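Local coordinates for protein kallikrein-10 (Homo sapiens, PDB 5LPE) that belongs to the trypsin-like serine peptidases, is zymogen-like in structure and inhibited by zinc ions, and acts as a tumour suppressor in breast and prostate cancer, at residues P9-R12 with G13-P16. Sequence-based numbering, arbitrary orientation.
Sequences PCAR and GSQP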
loop_
_atom_site.group_PDB
_atom_site.type_symbol
_atom_site.label_atom_id
_atom_site.label_comp_id
_atom_site.label_asym_id
_atom_site.label_seq_id
_atom_site.Cartn_x
_atom_site.Cartn_y
_atom_site.Cartn_z
ATOM N N PRO A 9 -11.725 14.963 0.272
ATOM C CA PRO A 9 -10.716 14.802 -0.786
ATOM C C PRO A 9 -10.957 13.533 -1.610
ATOM O O PRO A 9 -12.012 12.926 -1.424
ATOM C CB PRO A 9 -9.399 14.711 -0.007
ATOM C CG PRO A 9 -9.668 15.399 1.275
ATOM C CD PRO A 9 -11.110 15.107 1.604
ATOM N N CYS A 10 -10.015 13.143 -2.480
ATOM C CA CYS A 10 -10.105 11.863 -3.184
ATOM C C CYS A 10 -11.368 11.778 -4.046
ATOM O O CYS A 10 -12.389 11.230 -3.619
ATOM C CB CYS A 10 -10.033 10.690 -2.193
ATOM S SG CYS A 10 -8.519 9.604 -2.183
ATOM N N ALA A 11 -11.316 12.381 -5.237
ATOM C CA ALA A 11 -12.451 12.410 -6.151
ATOM C C ALA A 11 -13.021 11.016 -6.400
ATOM O O ALA A 11 -12.318 10.004 -6.335
ATOM C CB ALA A 11 -12.033 13.040 -7.482
ATOM N N ARG A 12 -14.327 10.980 -6.644
ATOM C CA ARG A 12 -15.040 9.733 -6.883
ATOM C C ARG A 12 -14.609 9.100 -8.200
ATOM O O ARG A 12 -14.564 9.760 -9.242
ATOM C CB ARG A 12 -16.553 9.985 -6.876
ATOM C CG ARG A 12 -17.416 8.972 -7.655
ATOM C CD ARG A 12 -17.205 7.527 -7.184
ATOM N NE ARG A 12 -18.153 6.572 -7.757
ATOM C CZ ARG A 12 -18.887 5.724 -7.038
ATOM N NH1 ARG A 12 -18.778 5.698 -5.711
ATOM N NH2 ARG A 12 -19.724 4.888 -7.645
ATOM N N GLY A 13 -14.309 7.804 -8.146
ATOM C CA GLY A 13 -13.888 7.023 -9.276
ATOM C C GLY A 13 -12.391 6.833 -9.350
ATOM O O GLY A 13 -11.924 5.854 -9.938
ATOM N N SER A 14 -11.631 7.740 -8.750
ATOM C CA SER A 14 -10.201 7.542 -8.608
ATOM C C SER A 14 -9.947 6.386 -7.647
ATOM O O SER A 14 -10.854 5.906 -6.958
ATOM C CB SER A 14 -9.521 8.822 -8.120
ATOM O OG SER A 14 -10.160 9.323 -6.960
ATOM N N GLN A 15 -8.719 5.889 -7.660
ATOM C CA GLN A 15 -8.328 4.727 -6.869
ATOM C C GLN A 15 -9.193 3.490 -7.116
ATOM O O GLN A 15 -9.697 2.878 -6.160
ATOM C CB GLN A 15 -8.308 5.076 -5.387
ATOM C CG GLN A 15 -7.156 6.003 -5.011
ATOM C CD GLN A 15 -7.513 7.458 -5.198
ATOM O OE1 GLN A 15 -8.483 7.934 -4.629
ATOM N NE2 GLN A 15 -6.738 8.170 -5.997
ATOM N N PRO A 16 -9.356 3.057 -8.373
ATOM C CA PRO A 16 -10.061 1.788 -8.634
ATOM C C PRO A 16 -9.306 0.565 -8.160
ATOM O O PRO A 16 -9.893 -0.519 -8.092
ATOM C CB PRO A 16 -10.205 1.779 -10.160
ATOM C CG PRO A 16 -9.014 2.539 -10.635
ATOM C CD PRO A 16 -8.818 3.638 -9.619
#
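Ser-14 turns back on Ala-11 across a type II beta turn, a compact example of how a side chain can return to the carbonyl that a chain reversal already uses. The four residues from Ala-11 to Ser-14 make the turn, with Arg-12 and Gly-13 at its two corners. Gly-13 has a positive phi of 99°, the usual backbone for the third position of a type II turn, which glycine adopts easily. The closing main-chain bond, from Ser-14 N to Ala-11 O at 3.4 Å, is weak.

The serine side chain approaches the same acceptor. Its CB points toward the preceding residues and lies 3.5 Å from Ala-11 O. With chi1 at 52°, OG stands between the backbone N and the carbonyl carbon of its own residue, and from there the hydroxyl is placed to donate to that same Ala-11 O. The 2.3 Å modelled between Ser-14 OG and Ala-11 O is too short to be taken literally at 2.65 Å resolution; if the bond is real, this one oxygen receives both the amide and the hydroxyl of Ser-14.

Outside the bend, the Arg-12 chain folds over at chi2 (56°), laying CD alongside Gly-13 N.

The turn lies at the surface, in the segment leading into strand 18-23 of one barrel. Just before it, Cys-10 is disulfide-bonded to Cys-148 on strand 147-153 of the other barrel; just after it, the buried Gln-15 packs on Gln-128 and Ala-130 of strand 126-131.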